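Local coordinates for WbbM protein (Klebsiella pneumoniae, PDB 6U4B), which acts as a trimeric, bifunctional O-antigen polymerase that binds magnesium and probably works through glycosyltransferase activity, at residues S232-D235 / N236-D239; K268-D272 / G273-V277; E457-Q460 / K461-M465; F479-K482 / Q483-E487; P539-K542 / F543-M547. All coordinates share one frame; numbering follows the deposited sequence.

Interaction 1 of 5, residues S232-D235 / N236-D239; sequences SILD and NLED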
loop_
_atom_site.group_PDB
_atom_site.type_symbol
_atom_site.label_atom_id
_atom_site.label_comp_id
_atom_site.label_asym_id
_atom_site.label_seq_id
_atom_site.Cartn_x
_atom_site.Cartn_y
_atom_site.Cartn_z
ATOM N N SER A 232 29.931 37.218 15.549
ATOM C CA SER A 232 29.045 38.371 15.681
ATOM C C SER A 232 29.082 39.224 14.420
ATOM O O SER A 232 28.053 39.758 13.986
ATOM C CB SER A 232 29.432 39.205 16.902
ATOM O OG SER A 232 30.650 39.896 16.684
ATOM N N ILE A 233 30.264 39.357 13.815
ATOM C CA ILE A 233 30.387 40.091 12.560
ATOM C C ILE A 233 29.745 39.313 11.420
ATOM O O ILE A 233 29.033 39.883 10.583
ATOM C CB ILE A 233 31.868 40.394 12.273
ATOM C CG1 ILE A 233 32.419 41.376 13.310
ATOM C CG2 ILE A 233 32.044 40.927 10.856
ATOM C CD1 ILE A 233 33.920 41.349 13.436
ATOM N N LEU A 234 29.985 38.002 11.365
ATOM C CA LEU A 234 29.436 37.203 10.277
ATOM C C LEU A 234 27.914 37.129 10.344
ATOM O O LEU A 234 27.254 37.112 9.300
ATOM C CB LEU A 234 30.056 35.804 10.287
ATOM C CG LEU A 234 31.579 35.750 10.102
ATOM C CD1 LEU A 234 32.078 34.312 10.019
ATOM C CD2 LEU A 234 32.018 36.551 8.877
ATOM N N ASP A 235 27.341 37.103 11.552
ATOM C CA ASP A 235 25.888 37.159 11.681
ATOM C C ASP A 235 25.330 38.417 11.025
ATOM O O ASP A 235 24.374 38.353 10.243
ATOM C CB ASP A 235 25.474 37.111 13.153
ATOM C CG ASP A 235 25.697 35.755 13.784
ATOM O OD1 ASP A 235 25.936 35.709 15.009
ATOM O OD2 ASP A 235 25.652 34.740 13.055
ATOM N N ASN A 236 25.917 39.574 11.337
ATOM C CA ASN A 236 25.471 40.813 10.712
ATOM C C ASN A 236 25.802 40.839 9.227
ATOM O O ASN A 236 25.062 41.440 8.440
ATOM C CB ASN A 236 26.093 42.019 11.416
ATOM C CG ASN A 236 25.489 42.275 12.785
ATOM O OD1 ASN A 236 25.169 41.341 13.519
ATOM N ND2 ASN A 236 25.322 43.546 13.130
ATOM N N LEU A 237 26.902 40.193 8.827
ATOM C CA LEU A 237 27.275 40.174 7.417
ATOM C C LEU A 237 26.206 39.494 6.571
ATOM O O LEU A 237 25.961 39.895 5.426
ATOM C CB LEU A 237 28.622 39.476 7.240
ATOM C CG LEU A 237 29.187 39.507 5.820
ATOM C CD1 LEU A 237 29.426 40.944 5.375
ATOM C CD2 LEU A 237 30.466 38.689 5.726
ATOM N N GLU A 238 25.556 38.463 7.120
ATOM C CA GLU A 238 24.501 37.778 6.381
ATOM C C GLU A 238 23.354 38.720 6.034
ATOM O O GLU A 238 22.713 38.558 4.990
ATOM C CB GLU A 238 23.974 36.590 7.186
ATOM C CG GLU A 238 24.994 35.496 7.450
ATOM C CD GLU A 238 24.338 34.174 7.810
ATOM O OE1 GLU A 238 25.058 33.166 7.951
ATOM O OE2 GLU A 238 23.096 34.144 7.946
ATOM N N ASP A 239 23.079 39.705 6.892
ATOM C CA ASP A 239 22.011 40.660 6.624
ATOM C C ASP A 239 22.437 41.768 5.671
ATOM O O ASP A 239 21.571 42.426 5.085
ATOM C CB ASP A 239 21.518 41.285 7.931
ATOM C CG ASP A 239 20.795 40.291 8.822
ATOM O OD1 ASP A 239 19.996 39.490 8.296
ATOM O OD2 ASP A 239 21.026 40.313 10.048
#

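Interaction 2 of 5, residues K268-D272 / G273-V277; sequences KLQQD and GELKV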
loop_
_atom_site.group_PDB
_atom_site.type_symbol
_atom_site.label_atom_id
_atom_site.label_comp_id
_atom_site.label_asym_id
_atom_site.label_seq_id
_atom_site.Cartn_x
_atom_site.Cartn_y
_atom_site.Cartn_z
ATOM N N LYS A 268 44.954 43.753 15.935
ATOM C CA LYS A 268 44.423 44.488 17.078
ATOM C C LYS A 268 45.016 43.980 18.388
ATOM O O LYS A 268 45.322 44.772 19.288
ATOM C CB LYS A 268 42.898 44.379 17.094
ATOM C CG LYS A 268 42.234 44.780 18.400
ATOM C CD LYS A 268 42.355 46.267 18.664
ATOM C CE LYS A 268 41.380 46.698 19.745
ATOM N NZ LYS A 268 41.409 45.776 20.913
ATOM N N LEU A 269 45.189 42.662 18.512
ATOM C CA LEU A 269 45.772 42.106 19.730
ATOM C C LEU A 269 47.232 42.516 19.882
ATOM O O LEU A 269 47.696 42.775 20.999
ATOM C CB LEU A 269 45.639 40.584 19.727
ATOM C CG LEU A 269 44.514 39.975 20.566
ATOM C CD1 LEU A 269 43.195 40.691 20.317
ATOM C CD2 LEU A 269 44.384 38.488 20.270
ATOM N N GLN A 270 47.969 42.584 18.771
ATOM C CA GLN A 270 49.363 43.011 18.832
ATOM C C GLN A 270 49.485 44.498 19.141
ATOM O O GLN A 270 50.447 44.918 19.795
ATOM C CB GLN A 270 50.068 42.678 17.517
ATOM C CG GLN A 270 50.102 41.189 17.210
ATOM C CD GLN A 270 50.464 40.889 15.769
ATOM O OE1 GLN A 270 49.929 41.498 14.841
ATOM N NE2 GLN A 270 51.379 39.946 15.574
ATOM N N GLN A 271 48.525 45.306 18.688
ATOM C CA GLN A 271 48.579 46.738 18.962
ATOM C C GLN A 271 48.206 47.054 20.404
ATOM O O GLN A 271 48.694 48.042 20.965
ATOM C CB GLN A 271 47.662 47.493 17.998
ATOM C CG GLN A 271 48.158 47.520 16.564
ATOM C CD GLN A 271 47.131 48.078 15.599
ATOM O OE1 GLN A 271 45.945 48.183 15.922
ATOM N NE2 GLN A 271 47.583 48.439 14.402
ATOM N N ASP A 272 47.352 46.234 21.021
ATOM C CA ASP A 272 46.941 46.507 22.395
ATOM C C ASP A 272 48.067 46.224 23.383
ATOM O O ASP A 272 48.292 47.008 24.313
ATOM C CB ASP A 272 45.700 45.690 22.747
ATOM C CG ASP A 272 44.434 46.269 22.147
ATOM O OD1 ASP A 272 44.396 47.497 21.904
ATOM O OD2 ASP A 272 43.472 45.503 21.927
ATOM N N GLY A 273 48.782 45.119 23.202
ATOM C CA GLY A 273 49.863 44.777 24.104
ATOM C C GLY A 273 50.672 43.586 23.638
ATOM O O GLY A 273 51.028 43.489 22.460
ATOM N N GLU A 274 50.966 42.672 24.556
ATOM C CA GLU A 274 51.746 41.493 24.217
ATOM C C GLU A 274 50.950 40.552 23.319
ATOM O O GLU A 274 49.719 40.504 23.361
ATOM C CB GLU A 274 52.171 40.753 25.489
ATOM C CG GLU A 274 51.015 40.389 26.423
ATOM C CD GLU A 274 50.266 39.131 26.002
ATOM O OE1 GLU A 274 50.839 38.314 25.250
ATOM O OE2 GLU A 274 49.100 38.963 26.422
ATOM N N LEU A 275 51.677 39.808 22.491
ATOM C CA LEU A 275 51.156 38.608 21.847
ATOM C C LEU A 275 52.316 37.826 21.248
ATOM O O LEU A 275 53.062 38.350 20.414
ATOM C CB LEU A 275 50.123 38.933 20.769
ATOM C CG LEU A 275 49.187 37.752 20.496
ATOM C CD1 LEU A 275 48.448 37.361 21.771
ATOM C CD2 LEU A 275 48.207 38.065 19.380
ATOM N N LYS A 276 52.486 36.579 21.678
ATOM C CA LYS A 276 53.586 35.737 21.224
ATOM C C LYS A 276 53.076 34.830 20.109
ATOM O O LYS A 276 52.234 33.956 20.341
ATOM C CB LYS A 276 54.173 34.944 22.388
ATOM C CG LYS A 276 54.831 35.846 23.418
ATOM C CD LYS A 276 55.478 35.068 24.545
ATOM C CE LYS A 276 56.418 35.964 25.335
ATOM N NZ LYS A 276 55.822 37.308 25.590
ATOM N N VAL A 277 53.584 35.054 18.902
ATOM C CA VAL A 277 53.162 34.349 17.700
ATOM C C VAL A 277 54.331 33.509 17.207
ATOM O O VAL A 277 55.466 33.997 17.132
ATOM C CB VAL A 277 52.696 35.340 16.617
ATOM C CG1 VAL A 277 52.617 34.662 15.265
ATOM C CG2 VAL A 277 51.356 35.955 16.999
#

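Interaction 3 of 5, residues E457-Q460 / K461-M465; sequences EYLQ and KTLNM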
loop_
_atom_site.group_PDB
_atom_site.type_symbol
_atom_site.label_atom_id
_atom_site.label_comp_id
_atom_site.label_asym_id
_atom_site.label_seq_id
_atom_site.Cartn_x
_atom_site.Cartn_y
_atom_site.Cartn_z
ATOM N N GLU A 457 39.879 -28.581 -13.072
ATOM C CA GLU A 457 41.324 -28.381 -13.031
ATOM C C GLU A 457 41.667 -26.956 -12.610
ATOM O O GLU A 457 42.631 -26.733 -11.866
ATOM C CB GLU A 457 41.947 -28.703 -14.389
ATOM C CG GLU A 457 43.460 -28.824 -14.342
ATOM C CD GLU A 457 44.095 -28.790 -15.716
ATOM O OE1 GLU A 457 43.498 -29.342 -16.665
ATOM O OE2 GLU A 457 45.188 -28.200 -15.847
ATOM N N TYR A 458 40.886 -25.977 -13.076
ATOM C CA TYR A 458 41.109 -24.585 -12.689
ATOM C C TYR A 458 40.983 -24.403 -11.182
ATOM O O TYR A 458 41.788 -23.694 -10.564
ATOM C CB TYR A 458 40.123 -23.677 -13.426
ATOM C CG TYR A 458 40.083 -22.243 -12.934
ATOM C CD1 TYR A 458 41.077 -21.338 -13.288
ATOM C CD2 TYR A 458 39.040 -21.789 -12.134
ATOM C CE1 TYR A 458 41.040 -20.024 -12.848
ATOM C CE2 TYR A 458 38.993 -20.476 -11.688
ATOM C CZ TYR A 458 39.998 -19.598 -12.047
ATOM O OH TYR A 458 39.960 -18.291 -11.609
ATOM N N LEU A 459 39.985 -25.043 -10.572
ATOM C CA LEU A 459 39.799 -24.919 -9.132
ATOM C C LEU A 459 40.961 -25.542 -8.365
ATOM O O LEU A 459 41.397 -25.004 -7.341
ATOM C CB LEU A 459 38.474 -25.560 -8.717
ATOM C CG LEU A 459 37.186 -24.915 -9.243
ATOM C CD1 LEU A 459 35.984 -25.329 -8.400
ATOM C CD2 LEU A 459 37.307 -23.401 -9.319
ATOM N N GLN A 460 41.484 -26.671 -8.849
ATOM C CA GLN A 460 42.556 -27.350 -8.129
ATOM C C GLN A 460 43.901 -26.655 -8.311
ATOM O O GLN A 460 44.682 -26.553 -7.357
ATOM C CB GLN A 460 42.655 -28.809 -8.576
ATOM C CG GLN A 460 41.853 -29.771 -7.718
ATOM C CD GLN A 460 42.194 -31.218 -7.993
ATOM O OE1 GLN A 460 42.034 -31.704 -9.112
ATOM N NE2 GLN A 460 42.677 -31.915 -6.970
ATOM N N LYS A 461 44.194 -26.176 -9.519
ATOM C CA LYS A 461 45.510 -25.615 -9.814
ATOM C C LYS A 461 45.581 -24.125 -9.492
ATOM O O LYS A 461 46.451 -23.687 -8.732
ATOM C CB LYS A 461 45.869 -25.867 -11.284
ATOM C CG LYS A 461 45.847 -27.332 -11.686
ATOM C CD LYS A 461 46.932 -28.122 -10.972
ATOM C CE LYS A 461 46.866 -29.600 -11.333
ATOM N NZ LYS A 461 46.957 -29.821 -12.803
ATOM N N THR A 462 44.672 -23.334 -10.063
ATOM C CA THR A 462 44.744 -21.888 -9.874
ATOM C C THR A 462 44.265 -21.478 -8.485
ATOM O O THR A 462 44.863 -20.599 -7.853
ATOM C CB THR A 462 43.934 -21.172 -10.955
ATOM O OG1 THR A 462 44.480 -21.476 -12.243
ATOM C CG2 THR A 462 43.969 -19.668 -10.739
ATOM N N LEU A 463 43.197 -22.105 -7.989
ATOM C CA LEU A 463 42.642 -21.740 -6.692
ATOM C C LEU A 463 43.200 -22.576 -5.547
ATOM O O LEU A 463 42.909 -22.273 -4.385
ATOM C CB LEU A 463 41.112 -21.845 -6.720
ATOM C CG LEU A 463 40.391 -20.997 -7.772
ATOM C CD1 LEU A 463 38.931 -20.800 -7.395
ATOM C CD2 LEU A 463 41.077 -19.648 -7.979
ATOM N N ASN A 464 44.004 -23.600 -5.849
ATOM C CA ASN A 464 44.650 -24.435 -4.834
ATOM C C ASN A 464 43.633 -25.016 -3.853
ATOM O O ASN A 464 43.830 -25.003 -2.637
ATOM C CB ASN A 464 45.738 -23.659 -4.092
ATOM C CG ASN A 464 46.793 -23.102 -5.026
ATOM O OD1 ASN A 464 46.922 -21.887 -5.183
ATOM N ND2 ASN A 464 47.555 -23.989 -5.654
ATOM N N MET A 465 42.533 -25.530 -4.393
ATOM C CA MET A 465 41.498 -26.201 -3.613
ATOM C C MET A 465 41.613 -27.698 -3.881
ATOM O O MET A 465 41.335 -28.154 -4.995
ATOM C CB MET A 465 40.111 -25.675 -3.984
ATOM C CG MET A 465 39.924 -24.185 -3.744
ATOM S SD MET A 465 38.216 -23.650 -3.973
ATOM C CE MET A 465 38.028 -23.874 -5.730
#

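Interaction 4 of 5, residues F479-K482 / Q483-E487; sequences FNVK and QMVEE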
loop_
_atom_site.group_PDB
_atom_site.type_symbol
_atom_site.label_atom_id
_atom_site.label_comp_id
_atom_site.label_asym_id
_atom_site.label_seq_id
_atom_site.Cartn_x
_atom_site.Cartn_y
_atom_site.Cartn_z
ATOM N N PHE A 479 30.952 -12.738 7.206
ATOM C CA PHE A 479 32.367 -12.507 7.447
ATOM C C PHE A 479 32.673 -12.646 8.932
ATOM O O PHE A 479 32.039 -11.995 9.768
ATOM C CB PHE A 479 32.778 -11.119 6.954
ATOM C CG PHE A 479 32.948 -11.026 5.464
ATOM C CD1 PHE A 479 31.848 -10.966 4.628
ATOM C CD2 PHE A 479 34.212 -10.985 4.903
ATOM C CE1 PHE A 479 32.007 -10.876 3.258
ATOM C CE2 PHE A 479 34.377 -10.894 3.536
ATOM C CZ PHE A 479 33.274 -10.839 2.711
ATOM N N ASN A 480 33.639 -13.505 9.259
ATOM C CA ASN A 480 34.193 -13.563 10.611
ATOM C C ASN A 480 35.312 -12.528 10.680
ATOM O O ASN A 480 36.504 -12.841 10.609
ATOM C CB ASN A 480 34.687 -14.967 10.939
ATOM C CG ASN A 480 35.101 -15.117 12.392
ATOM O OD1 ASN A 480 35.251 -14.132 13.116
ATOM N ND2 ASN A 480 35.295 -16.357 12.825
ATOM N N VAL A 481 34.903 -11.264 10.815
ATOM C CA VAL A 481 35.854 -10.157 10.741
ATOM C C VAL A 481 36.888 -10.260 11.854
ATOM O O VAL A 481 38.085 -10.043 11.627
ATOM C CB VAL A 481 35.111 -8.810 10.779
ATOM C CG1 VAL A 481 36.102 -7.656 10.754
ATOM C CG2 VAL A 481 34.142 -8.705 9.612
ATOM N N LYS A 482 36.448 -10.597 13.071
ATOM C CA LYS A 482 37.376 -10.685 14.196
ATOM C C LYS A 482 38.502 -11.673 13.913
ATOM O O LYS A 482 39.666 -11.407 14.238
ATOM C CB LYS A 482 36.631 -11.076 15.473
ATOM C CG LYS A 482 37.559 -11.444 16.623
ATOM C CD LYS A 482 37.148 -10.784 17.929
ATOM C CE LYS A 482 35.857 -11.367 18.473
ATOM N NZ LYS A 482 35.531 -10.803 19.814
ATOM N N GLN A 483 38.179 -12.812 13.299
ATOM C CA GLN A 483 39.220 -13.771 12.947
ATOM C C GLN A 483 40.092 -13.242 11.815
ATOM O O GLN A 483 41.311 -13.449 11.817
ATOM C CB GLN A 483 38.595 -15.112 12.564
ATOM C CG GLN A 483 39.587 -16.260 12.497
ATOM C CD GLN A 483 40.187 -16.589 13.852
ATOM O OE1 GLN A 483 39.553 -16.394 14.889
ATOM N NE2 GLN A 483 41.418 -17.085 13.848
ATOM N N MET A 484 39.487 -12.555 10.840
ATOM C CA MET A 484 40.267 -11.983 9.748
ATOM C C MET A 484 41.227 -10.910 10.243
ATOM O O MET A 484 42.316 -10.747 9.681
ATOM C CB MET A 484 39.339 -11.408 8.678
ATOM C CG MET A 484 38.544 -12.451 7.925
ATOM S SD MET A 484 37.585 -11.744 6.576
ATOM C CE MET A 484 36.820 -13.220 5.920
ATOM N N VAL A 485 40.841 -10.165 11.282
ATOM C CA VAL A 485 41.738 -9.163 11.844
ATOM C C VAL A 485 42.936 -9.832 12.506
ATOM O O VAL A 485 44.079 -9.386 12.348
ATOM C CB VAL A 485 40.974 -8.257 12.826
ATOM C CG1 VAL A 485 41.945 -7.395 13.623
ATOM C CG2 VAL A 485 39.981 -7.387 12.075
ATOM N N GLU A 486 42.699 -10.917 13.247
ATOM C CA GLU A 486 43.797 -11.594 13.926
ATOM C C GLU A 486 44.765 -12.221 12.931
ATOM O O GLU A 486 45.984 -12.182 13.135
ATOM C CB GLU A 486 43.253 -12.653 14.887
ATOM C CG GLU A 486 44.304 -13.646 15.390
ATOM C CD GLU A 486 45.264 -13.054 16.419
ATOM O OE1 GLU A 486 45.533 -13.732 17.434
ATOM O OE2 GLU A 486 45.757 -11.922 16.221
ATOM N N GLU A 487 44.249 -12.795 11.848
ATOM C CA GLU A 487 45.084 -13.448 10.848
ATOM C C GLU A 487 45.562 -12.501 9.754
ATOM O O GLU A 487 46.341 -12.921 8.892
ATOM C CB GLU A 487 44.325 -14.618 10.212
ATOM C CG GLU A 487 43.854 -15.669 11.204
ATOM C CD GLU A 487 43.237 -16.878 10.525
ATOM O OE1 GLU A 487 43.285 -16.952 9.278
ATOM O OE2 GLU A 487 42.706 -17.755 11.238
#

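Interaction 5 of 5, residues P539-K542 / F543-M547; sequences PNLK and FATYM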
loop_
_atom_site.group_PDB
_atom_site.type_symbol
_atom_site.label_atom_id
_atom_site.label_comp_id
_atom_site.label_asym_id
_atom_site.label_seq_id
_atom_site.Cartn_x
_atom_site.Cartn_y
_atom_site.Cartn_z
ATOM N N PRO A 539 18.539 -29.854 -13.303
ATOM C CA PRO A 539 18.166 -31.281 -13.286
ATOM C C PRO A 539 19.270 -32.223 -13.746
ATOM O O PRO A 539 19.140 -33.436 -13.539
ATOM C CB PRO A 539 16.961 -31.341 -14.234
ATOM C CG PRO A 539 16.390 -29.974 -14.194
ATOM C CD PRO A 539 17.572 -29.063 -14.088
ATOM N N ASN A 540 20.337 -31.718 -14.360
ATOM C CA ASN A 540 21.430 -32.563 -14.826
ATOM C C ASN A 540 22.576 -32.661 -13.827
ATOM O O ASN A 540 23.573 -33.331 -14.113
ATOM C CB ASN A 540 21.958 -32.047 -16.168
ATOM C CG ASN A 540 20.903 -32.061 -17.252
ATOM O OD1 ASN A 540 20.021 -32.919 -17.265
ATOM N ND2 ASN A 540 20.988 -31.105 -18.171
ATOM N N LEU A 541 22.461 -32.009 -12.672
ATOM C CA LEU A 541 23.446 -32.135 -11.612
ATOM C C LEU A 541 23.345 -33.513 -10.963
ATOM O O LEU A 541 22.535 -34.360 -11.352
ATOM C CB LEU A 541 23.237 -31.037 -10.572
ATOM C CG LEU A 541 23.626 -29.608 -10.942
ATOM C CD1 LEU A 541 22.827 -28.611 -10.122
ATOM C CD2 LEU A 541 25.107 -29.405 -10.706
ATOM N N LYS A 542 24.187 -33.741 -9.956
ATOM C CA LYS A 542 24.025 -34.906 -9.097
ATOM C C LYS A 542 22.606 -34.932 -8.538
ATOM O O LYS A 542 22.064 -33.896 -8.143
ATOM C CB LYS A 542 25.051 -34.865 -7.960
ATOM C CG LYS A 542 25.138 -36.132 -7.116
ATOM C CD LYS A 542 25.689 -35.830 -5.726
ATOM C CE LYS A 542 27.057 -35.160 -5.780
ATOM N NZ LYS A 542 28.159 -36.130 -6.037
ATOM N N PHE A 543 21.998 -36.124 -8.524
ATOM C CA PHE A 543 20.591 -36.234 -8.144
ATOM C C PHE A 543 20.347 -35.682 -6.747
ATOM O O PHE A 543 19.354 -34.984 -6.515
ATOM C CB PHE A 543 20.136 -37.691 -8.224
ATOM C CG PHE A 543 18.656 -37.878 -8.037
ATOM C CD1 PHE A 543 17.814 -37.947 -9.131
ATOM C CD2 PHE A 543 18.105 -37.991 -6.770
ATOM C CE1 PHE A 543 16.453 -38.123 -8.965
ATOM C CE2 PHE A 543 16.745 -38.169 -6.602
ATOM C CZ PHE A 543 15.919 -38.233 -7.702
ATOM N N ALA A 544 21.238 -35.988 -5.803
ATOM C CA ALA A 544 21.071 -35.489 -4.443
ATOM C C ALA A 544 21.098 -33.966 -4.405
ATOM O O ALA A 544 20.343 -33.344 -3.649
ATOM C CB ALA A 544 22.156 -36.067 -3.537
ATOM N N THR A 545 21.968 -33.349 -5.211
ATOM C CA THR A 545 22.026 -31.892 -5.261
ATOM C C THR A 545 20.756 -31.311 -5.871
ATOM O O THR A 545 20.229 -30.306 -5.381
ATOM C CB THR A 545 23.253 -31.439 -6.053
ATOM O OG1 THR A 545 24.439 -31.992 -5.466
ATOM C CG2 THR A 545 23.359 -29.918 -6.052
ATOM N N TYR A 546 20.248 -31.931 -6.940
ATOM C CA TYR A 546 19.012 -31.455 -7.550
ATOM C C TYR A 546 17.853 -31.511 -6.560
ATOM O O TYR A 546 17.027 -30.590 -6.506
ATOM C CB TYR A 546 18.701 -32.271 -8.805
ATOM C CG TYR A 546 17.485 -31.790 -9.567
ATOM C CD1 TYR A 546 17.245 -30.432 -9.742
ATOM C CD2 TYR A 546 16.585 -32.693 -10.122
ATOM C CE1 TYR A 546 16.139 -29.986 -10.437
ATOM C CE2 TYR A 546 15.476 -32.255 -10.822
ATOM C CZ TYR A 546 15.259 -30.900 -10.975
ATOM O OH TYR A 546 14.159 -30.457 -11.670
ATOM N N MET A 547 17.781 -32.579 -5.760
ATOM C CA MET A 547 16.756 -32.657 -4.725
ATOM C C MET A 547 16.908 -31.528 -3.714
ATOM O O MET A 547 15.913 -30.931 -3.286
ATOM C CB MET A 547 16.816 -34.015 -4.025
ATOM C CG MET A 547 16.535 -35.197 -4.932
ATOM S SD MET A 547 14.919 -35.119 -5.733
ATOM C CE MET A 547 15.393 -34.764 -7.423
#

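Interaction 1 of 5, residues S232-D235 / N236-D239
Ile-233 and Leu-234 meet Leu-237 and Glu-238 first through their flat peptide groups. Leu-237 N bonds to Ile-233 O at 2.8 Å, and Glu-238 N bonds to Leu-234 O at 3.1 Å. Glu-238 CG crowds the latter acceptor, 3.3 Å from Leu-234 O. A weaker bond joins Glu-238 N to Asp-235 O (3.3 Å).

Among the side chains, Leu-234 and Leu-237 touch through one methyl each, CD2 to CD2 at 4.1 Å. Their first torsions differ: Leu-234 CG stands beside its backbone N (chi1 -61°), while Leu-237 CG swings opposite its own N (chi1 -174°), which brings the two branches together on one flank. Branched aliphatic residues suit this flank, because Leu-261 of helix 253-272 packs on Ile-233 and Leu-234, and Ile-257 on Leu-237. Asp-235 occupies an exposed part of the helix, where its carboxylate can be solvated.

Glu-238 is buried near the C-terminal end of helix 220-240, where the helix dipole would disfavour a carboxylate. Its OE1 accepts from Tyr-79 and forms a salt bridge with Lys-75. Since Asp-235 OD2 is only 5.4 Å from Glu-238 OE1, this lysine probably offsets both the neighbouring negative charge and the helix end, keeping the buried glutamate ionised.

Interaction 2 of 5, residues K268-D272 / G273-V277
Helix 253-272 stops where Gly-273 takes phi/psi of -172°/-135°, an extended conformation that is far easier for glycine than for a residue with a side chain. The last helical turn still closes, though weakly, with Gly-273 N 3.4 Å from Leu-269 O. The turn away from the helix leaves two acceptors, Gln-270 O and Gly-273 O, facing each other at 3.1 Å. Beyond it the backbone stays extended and enters strand 277-285.

Leu-275 points back toward the helix, and its CD2 rests 3.6 Å from Leu-269 CB and 3.9 Å from Leu-269 CD2. Leu-269 reaches this position with an unfavourable first torsion (chi1 -101°), well off a staggered arrangement. The contact belongs to the connection from helix 253-272 to strand 277-285, which runs parallel to strand 152-159; Ile-222 of helix 220-240 touches both leucines, so two hydrophobic residues fit here.

On the exposed flank, the aliphatic part of Gln-270 lies alongside the outgoing chain, its CG 4.2 Å from Leu-275 CB, and its NE2 comes to 4.2 Å from Val-277 CG2. Within the helix Lys-268 and Asp-272 form a salt bridge whose modelled separation is implausibly short, and Lys-268 also makes a cation-pi contact with Tyr-197.

Interaction 3 of 5, residues E457-Q460 / K461-M465
The methyl of Met-465 is a bump set against the flank of Leu-459: Met-465 CE is 3.5 Å from Leu-459 CB, tighter than usual, and 3.7 Å from Leu-459 CD1. A bend at the last torsion of the methionine (chi3 -68°) turns this methyl back over the leucine, a fit that a flexible, unbranched chain makes easily. Leu-463 fills the space alongside, pointing the same way as Leu-459, with Leu-463 CD1 3.6 Å from Leu-459 CD2.

The next ridge is the ring of Tyr-458, and Thr-462 and Leu-463 come up obliquely on one side of it. Thr-462 CG2 touches Tyr-458 CE1 at 3.6 Å, while Leu-463 CG lies 4.2 Å from Tyr-458 CE2. The hydroxyls are satisfied by other parts of the protein: Tyr-458 OH bonds to Asp-508 and to Trp-503 N, and Thr-462 OG1 to Asp-450. On the more exposed side, Glu-457 and Lys-461 lay their CG atoms 3.9 Å apart and form only a long salt bridge.

Beneath these side chains the backbone doubles back, and Met-465 N bonds to Leu-459 O at 3.2 Å, six residues earlier. Asn-464 makes the reversal, a residue in the left-handed helical conformation at the C-terminal end of the helix, which asparagine tolerates well. With Leu-459 and Met-465 packed across it, this is a Schellman motif with its hydrophobic contact, ending helix 455-461 against helices 434-441 and 505-513.

Interaction 4 of 5, residues F479-K482 / Q483-E487
Asn-480 and Gln-483 meet at the tightly fitted start of helix 481-487. Asn-480 is the N-cap: its OD1 accepts from Gln-483 N at 3.2 Å, the donor standing well above the amide plane (62° out of it) instead of on a lone pair. The side chain reaches forward because CG lies opposite the backbone N (chi1 -172°), and its ND2 is held in turn by Asn-426 O. A short polar side chain with both acceptor and donor suits this buried place. The main chain reinforces the cap, as Met-484 N bonds to Asn-480 O at 3.0 Å.

Next to the cap the packing is apolar. Met-484 extends toward Phe-479, its CE 3.6 Å from Phe-479 CD2, and its SD lies in the plane of the ring at the edge, 5.2 Å from the centroid. This is a Met-aromatic contact, to which the long, polarisable methionine is well matched.

The outer side is looser, with Lys-482, Val-485 and Glu-486 exposed to solvent. An ordinary contact of 4.1 Å between Val-481 CG1 and Val-485 CG2 runs out to it from the buried Val-481. A side-chain bond lies further along: Gln-483 NE2 donates almost straight (172°) to Glu-487 OE2 at 3.0 Å, and that carboxylate also pairs with Arg-517.

The helix thus follows directly from strand 477-479, which lies antiparallel to both 402-405 and 428-432. Phe-479 packs on Phe-404 of the former strand and on Ile-392 of helix 392-395, while Met-484 reaches Pro-393.

Interaction 5 of 5, residues P539-K542 / F543-M547
Pro-539 lies flat against one face of Tyr-546. Its CA sits 3.5 Å above the centroid of the Tyr-546 ring, almost exactly on the ring normal (2° off), which makes a CH-pi contact. The pyrrolidine then runs outward over the phenol end, where Pro-539 CG is 3.5 Å from Tyr-546 CZ and 3.4 Å from Tyr-546 OH. Tyrosine suits the place because its ring is broad and flat enough to carry the face of the pyrrolidine.

The ring is presented there because Tyr-546 CG lies opposite its backbone N (chi1 -176°), and that N is itself fixed, bonding to Lys-542 O at 2.9 Å. Lys-542 is the N-cap residue of helix 543-554, so the first turn of the helix places the tyrosine beneath the proline. The lysine's aliphatic chain crosses Thr-545 at about a right angle, with Lys-542 CB 3.9 Å from Thr-545 OG1; that hydroxyl is bonded to Glu-437 of helix 434-441. Leu-541 adds a light methyl contact, its CD1 4.3 Å from Thr-545 CG2.

Farther out, Phe-543 receives Met-547 CE over one face, 3.5 Å above its ring plane. Phe-543 also packs on Met-243 of the third subunit, and Asn-540 OD1 accepts from Asn-245 N of that subunit.

The chemistry divides accordingly: the proline and tyrosine hold together by dispersion and by weakly polarised C-H groups against an electron-rich ring, needing no charge, while the polar bonds serve to orient the helix start and to join the neighbouring subunit.

Interactions 1 and 2 lie on successive helices of the N-terminal half, their centres 25 Å apart, while interactions 3, 4 and 5 belong to the glycosyltransferase family 8 region. Within that region the centres of interactions 3 and 5 are 23 Å apart, and those of 3 and 4 are 24 Å apart. Interaction 4 comes nearest to a metal site: the side chain of Phe-479 is about 13 Å from a bound magnesium and about 9 Å from that of Asp-406, one of its ligands. Interactions 1 and 5, 75 Å apart between centres in one chain, meet across the trimer, where Glu-238 and Asp-239 pack on Phe-543 and Ala-544 of another subunit.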